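Local coordinates for PKS_KS domain-containing protein (Photorhabdus luminescens subsp. laumondii, PDB 6SMO) that probably acts as a beta-ketoacyl-ACP synthase, extending acyl chains by condensation, and is captured here with a polyketone chain covalently attached, at residues Gly190-Leu195 with Ser429-Val434; Gly54-Ser59 with Asn243-Thr248. All blocks are in the same frame, centred on the assembly; numbering follows the deposited sequence.

Contact 1 of 2, residues Gly190-Leu195 with Ser429-Val434; sequences GCAAGL and SGIHSV. With LKZ (3,5,7,9,11-pentakis(oxidanylidene)dodecanal), chain H.
A192 and S433 bring the backbones nearest, with CA atoms 6.0 Å apart, where the turn leading into helix 193-206 comes up against the start of strand 431-438. The one purely apolar pair is A192 CB with I431 CG2, 3.6 Å apart; A192 CB lies as far from S433 OG. I431 offers this methyl because CG2 stands anti to its backbone N, and alanine is small enough for the turn to come close to the strand. Three residues on, within the helix, L195 CD1 lies 3.4 Å from S433 O. The S433 hydroxyl is buried, but D196 and S291 satisfy it by hydrogen bonds.

C191, just ahead of the helix, carries the ligand: its SG is covalently bonded to C11 of the pentaketone dodecanal, as in the cysteine acylation of ketosynthases. C191 N also makes a weak, bent hydrogen bond of 3.4 Å to ligand O23. The positive phi of G190 suits glycine.

L195 also touches helix 372-388 and strand 420-427. Strand 431-438 lies between strands 284-293 and 420-427, with V434 turned to helix 306-319, and I431 touches Q139 of the neighbouring Ketoacyl_synth_N chain.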
loop_
_atom_site.group_PDB
_atom_site.type_symbol
_atom_site.label_atom_id
_atom_site.label_comp_id
_atom_site.label_asym_id
_atom_site.label_seq_id
_atom_site.Cartn_x
_atom_site.Cartn_y
_atom_site.Cartn_z
ATOM N N GLY B 190 2.101 -2.408 -0.902
ATOM C CA GLY B 190 2.611 -3.689 -1.425
ATOM C C GLY B 190 2.915 -4.720 -0.351
ATOM O O GLY B 190 2.043 -5.003 0.467
ATOM N N CYS B 191 4.134 -5.264 -0.407
ATOM C CA CYS B 191 4.655 -6.304 0.472
ATOM C C CYS B 191 5.341 -5.745 1.694
ATOM O O CYS B 191 5.947 -6.503 2.431
ATOM C CB CYS B 191 5.613 -7.131 -0.367
ATOM S SG CYS B 191 4.561 -7.904 -1.610
ATOM N N ALA B 192 5.277 -4.429 1.888
ATOM C CA ALA B 192 5.812 -3.831 3.132
ATOM C C ALA B 192 4.662 -3.353 4.032
ATOM O O ALA B 192 4.931 -2.982 5.166
ATOM C CB ALA B 192 6.786 -2.730 2.809
ATOM N N ALA B 193 3.428 -3.434 3.530
ATOM C CA ALA B 193 2.160 -3.006 4.169
ATOM C C ALA B 193 2.006 -3.640 5.558
ATOM O O ALA B 193 1.551 -2.929 6.474
ATOM C CB ALA B 193 1.003 -3.363 3.268
ATOM N N GLY B 194 2.365 -4.920 5.698
ATOM C CA GLY B 194 2.281 -5.674 6.965
ATOM C C GLY B 194 2.999 -4.966 8.103
ATOM O O GLY B 194 2.346 -4.709 9.133
ATOM N N LEU B 195 4.288 -4.656 7.924
ATOM C CA LEU B 195 5.135 -3.968 8.940
ATOM C C LEU B 195 4.700 -2.505 9.082
ATOM O O LEU B 195 4.834 -1.964 10.195
ATOM C CB LEU B 195 6.613 -4.043 8.541
ATOM C CG LEU B 195 7.277 -5.420 8.599
ATOM C CD1 LEU B 195 8.789 -5.268 8.626
ATOM C CD2 LEU B 195 6.814 -6.230 9.802
ATOM N N SER B 429 7.677 -0.629 -5.557
ATOM C CA SER B 429 7.889 0.843 -5.451
ATOM C C SER B 429 9.115 1.115 -4.573
ATOM O O SER B 429 9.154 2.150 -3.921
ATOM C CB SER B 429 6.686 1.666 -5.057
ATOM O OG SER B 429 5.489 1.093 -5.531
ATOM N N GLY B 430 10.042 0.160 -4.539
ATOM C CA GLY B 430 11.302 0.274 -3.786
ATOM C C GLY B 430 11.087 0.558 -2.316
ATOM O O GLY B 430 11.823 1.382 -1.768
ATOM N N ILE B 431 10.117 -0.117 -1.704
ATOM C CA ILE B 431 9.805 0.129 -0.270
ATOM C C ILE B 431 10.533 -0.857 0.649
ATOM O O ILE B 431 10.361 -2.059 0.483
ATOM C CB ILE B 431 8.287 0.106 -0.025
ATOM C CG1 ILE B 431 7.550 1.093 -0.925
ATOM C CG2 ILE B 431 7.981 0.361 1.439
ATOM C CD1 ILE B 431 6.082 1.190 -0.641
ATOM N N HIS B 432 11.367 -0.329 1.540
ATOM C CA HIS B 432 11.995 -1.132 2.624
ATOM C C HIS B 432 11.357 -0.744 3.961
ATOM O O HIS B 432 11.153 0.466 4.183
ATOM C CB HIS B 432 13.515 -0.928 2.651
ATOM C CG HIS B 432 14.215 -1.445 1.440
ATOM N ND1 HIS B 432 14.307 -2.794 1.160
ATOM C CD2 HIS B 432 14.863 -0.805 0.442
ATOM C CE1 HIS B 432 14.976 -2.964 0.039
ATOM N NE2 HIS B 432 15.327 -1.760 -0.421
ATOM N N SER B 433 11.056 -1.731 4.808
ATOM C CA SER B 433 10.440 -1.547 6.148
ATOM C C SER B 433 11.091 -2.502 7.153
ATOM O O SER B 433 11.232 -3.698 6.829
ATOM C CB SER B 433 8.947 -1.739 6.087
ATOM O OG SER B 433 8.332 -0.673 5.376
ATOM N N VAL B 434 11.477 -1.975 8.320
ATOM C CA VAL B 434 12.149 -2.723 9.423
ATOM C C VAL B 434 11.440 -2.389 10.740
ATOM O O VAL B 434 11.147 -1.198 10.965
ATOM C CB VAL B 434 13.653 -2.383 9.492
ATOM C CG1 VAL B 434 14.356 -3.119 10.624
ATOM C CG2 VAL B 434 14.354 -2.653 8.169
HETATM C C4 LKZ H . -0.759 -7.922 -9.084
HETATM C C5 LKZ H . -0.636 -6.611 -8.348
HETATM C C6 LKZ H . -0.554 -6.670 -6.819
HETATM C C7 LKZ H . 0.842 -6.273 -6.391
HETATM C C8 LKZ H . 1.178 -6.160 -4.899
HETATM C C10 LKZ H . 6.055 -7.516 -3.590
HETATM C C22 LKZ H . -2.220 -8.124 -9.430
HETATM C C11 LKZ H . 5.405 -8.517 -2.669
HETATM O O19 LKZ H . 5.489 -9.719 -2.845
HETATM C C3 LKZ H . 4.952 -6.510 -3.859
HETATM O O23 LKZ H . 5.140 -5.322 -3.664
HETATM C C2 LKZ H . 3.575 -7.063 -4.249
HETATM C C9 LKZ H . 2.690 -5.942 -4.799
HETATM O O20 LKZ H . 3.177 -4.918 -5.236
HETATM O O21 LKZ H . 1.698 -6.099 -7.231
HETATM O O22 LKZ H . -0.632 -5.560 -8.967
HETATM O O24 LKZ H . -2.683 -7.815 -10.518
HETATM C C23 LKZ H . -3.077 -8.740 -8.341
#

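Contact 2 of 2, residues Gly54-Ser59 with Asn243-Thr248; sequences GKSGVS and NQQAAT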
loop_
_atom_site.group_PDB
_atom_site.type_symbol
_atom_site.label_atom_id
_atom_site.label_comp_id
_atom_site.label_asym_id
_atom_site.label_seq_id
_atom_site.Cartn_x
_atom_site.Cartn_y
_atom_site.Cartn_z
ATOM N N GLY B 54 10.292 -27.826 10.788
ATOM C CA GLY B 54 10.767 -27.448 9.442
ATOM C C GLY B 54 9.949 -28.118 8.350
ATOM O O GLY B 54 10.545 -28.520 7.331
ATOM N N LYS B 55 8.633 -28.236 8.556
ATOM C CA LYS B 55 7.687 -28.871 7.600
ATOM C C LYS B 55 7.191 -27.810 6.613
ATOM O O LYS B 55 6.707 -26.755 7.071
ATOM C CB LYS B 55 6.509 -29.515 8.338
ATOM C CG LYS B 55 5.640 -30.424 7.480
ATOM C CD LYS B 55 4.489 -31.057 8.228
ATOM C CE LYS B 55 3.691 -32.020 7.375
ATOM N NZ LYS B 55 2.558 -32.610 8.127
ATOM N N SER B 56 7.310 -28.087 5.312
ATOM C CA SER B 56 6.839 -27.212 4.208
ATOM C C SER B 56 5.307 -27.198 4.187
ATOM O O SER B 56 4.704 -28.280 4.340
ATOM C CB SER B 56 7.402 -27.656 2.882
ATOM O OG SER B 56 6.996 -26.779 1.840
ATOM N N GLY B 57 4.714 -26.010 4.023
ATOM C CA GLY B 57 3.267 -25.813 3.809
ATOM C C GLY B 57 2.948 -25.574 2.342
ATOM O O GLY B 57 1.779 -25.265 2.038
ATOM N N VAL B 58 3.946 -25.716 1.462
ATOM C CA VAL B 58 3.815 -25.505 -0.011
ATOM C C VAL B 58 3.119 -26.733 -0.608
ATOM O O VAL B 58 3.521 -27.862 -0.267
ATOM C CB VAL B 58 5.179 -25.252 -0.685
ATOM C CG1 VAL B 58 5.028 -24.988 -2.176
ATOM C CG2 VAL B 58 5.943 -24.114 -0.022
ATOM N N SER B 59 2.120 -26.503 -1.465
ATOM C CA SER B 59 1.327 -27.543 -2.172
ATOM C C SER B 59 1.558 -27.422 -3.682
ATOM O O SER B 59 1.669 -26.280 -4.176
ATOM C CB SER B 59 -0.139 -27.424 -1.839
ATOM O OG SER B 59 -0.338 -27.308 -0.437
ATOM N N ASN B 243 10.582 -32.256 -6.712
ATOM C CA ASN B 243 9.857 -31.801 -5.494
ATOM C C ASN B 243 9.524 -30.311 -5.642
ATOM O O ASN B 243 10.469 -29.501 -5.711
ATOM C CB ASN B 243 10.672 -32.069 -4.226
ATOM C CG ASN B 243 9.916 -31.769 -2.948
ATOM O OD1 ASN B 243 8.701 -31.944 -2.878
ATOM N ND2 ASN B 243 10.629 -31.324 -1.926
ATOM N N GLN B 244 8.230 -29.972 -5.682
ATOM C CA GLN B 244 7.724 -28.585 -5.884
ATOM C C GLN B 244 7.848 -27.778 -4.583
ATOM O O GLN B 244 7.812 -26.534 -4.665
ATOM C CB GLN B 244 6.276 -28.610 -6.381
ATOM C CG GLN B 244 6.142 -28.992 -7.850
ATOM C CD GLN B 244 6.709 -27.949 -8.784
ATOM O OE1 GLN B 244 6.658 -26.750 -8.517
ATOM N NE2 GLN B 244 7.253 -28.403 -9.901
ATOM N N GLN B 245 7.986 -28.451 -3.436
ATOM C CA GLN B 245 8.186 -27.813 -2.104
ATOM C C GLN B 245 9.562 -27.135 -2.051
ATOM O O GLN B 245 9.703 -26.158 -1.290
ATOM C CB GLN B 245 8.048 -28.847 -0.985
ATOM C CG GLN B 245 6.629 -29.366 -0.811
ATOM C CD GLN B 245 6.488 -30.269 0.389
ATOM O OE1 GLN B 245 7.399 -31.014 0.743
ATOM N NE2 GLN B 245 5.331 -30.209 1.029
ATOM N N ALA B 246 10.530 -27.633 -2.830
ATOM C CA ALA B 246 11.923 -27.129 -2.894
ATOM C C ALA B 246 12.012 -25.874 -3.774
ATOM O O ALA B 246 13.084 -25.237 -3.767
ATOM C CB ALA B 246 12.838 -28.218 -3.403
ATOM N N ALA B 247 10.938 -25.532 -4.498
ATOM C CA ALA B 247 10.867 -24.385 -5.437
ATOM C C ALA B 247 11.175 -23.072 -4.705
ATOM O O ALA B 247 11.773 -22.178 -5.337
ATOM C CB ALA B 247 9.512 -24.338 -6.101
ATOM N N THR B 248 10.775 -22.962 -3.433
ATOM C CA THR B 248 11.127 -21.836 -2.521
ATOM C C THR B 248 12.324 -22.264 -1.663
ATOM O O THR B 248 12.137 -23.099 -0.755
ATOM C CB THR B 248 9.916 -21.355 -1.704
ATOM O OG1 THR B 248 10.377 -20.373 -0.775
ATOM C CG2 THR B 248 9.190 -22.452 -0.954
#
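Q244 reaches V58 through its backbone, its O lying 4.0 Å from V58 CG1. The same carbonyl accepts a hydrogen bond from A247 N, part of a short turn in which residues 244-247 keep helical backbone angles without the regular bonding of a helix.

Q245 meets both S56 and V58. A chi1 of -69° sets CG anti to the carbonyl carbon, and the chain runs extended beyond it, ending in an amide that touches both residues. Its NE2 donates to V58 O at 3.2 Å with an N-H...O angle of 163°; the acceptor lies in the plane of the amide, and the donor approaches nearly along the C=O axis. The stem of the glutamine is used as well: Q245 CB lies 3.7 Å from S56 OG, while Q245 CD lies 3.7 Å from S56 CB. S56 OG stands anti to its backbone N and accepts from V58 N at 3.3 Å, forming an ST turn. A small hydroxyl residue suits this place, since it both closes the turn and touches the stem of the glutamine.

T248, at the end of the segment, sets CG2 obliquely against V58 CG2, 3.8 Å away. Threonine serves two purposes here: its methyl joins the apolar contact, while OG1 bonds to K364 O. Separately, its backbone carbonyl accepts from N396 ND2.

The chemistry is thus divided. One nearly straight amide bond fixes the end of Q245 to a main-chain carbonyl, the ST turn shapes the backbone that presents that carbonyl, and V58 CG2 and T248 CG2 meet on the apolar side, while V58 CG1 lies against Q244 O. V58, together with S56, therefore links two loops outside any regular helix or strand.

From the N terminus, the chain first meets 54-59, in the loop after helix 44-53, then 190-195, where helix 193-206 begins. Next comes 243-248, in the loop between helix 224-233 and strand 263-271; it returns to 54-59 and closes contact 2. Contact 1 closes last, when strand 431-438 comes back to 190-195. The segments therefore alternate, and the two loops cross rather than nest. Contact 1 joins the helix behind the ligand-bearing cysteine to a late strand of the large mixed sheet, whereas contact 2 ties two loops farther from the middle of the chain. Their centres are 25 Å apart and their nearest atoms about 14 Å, so they do not touch.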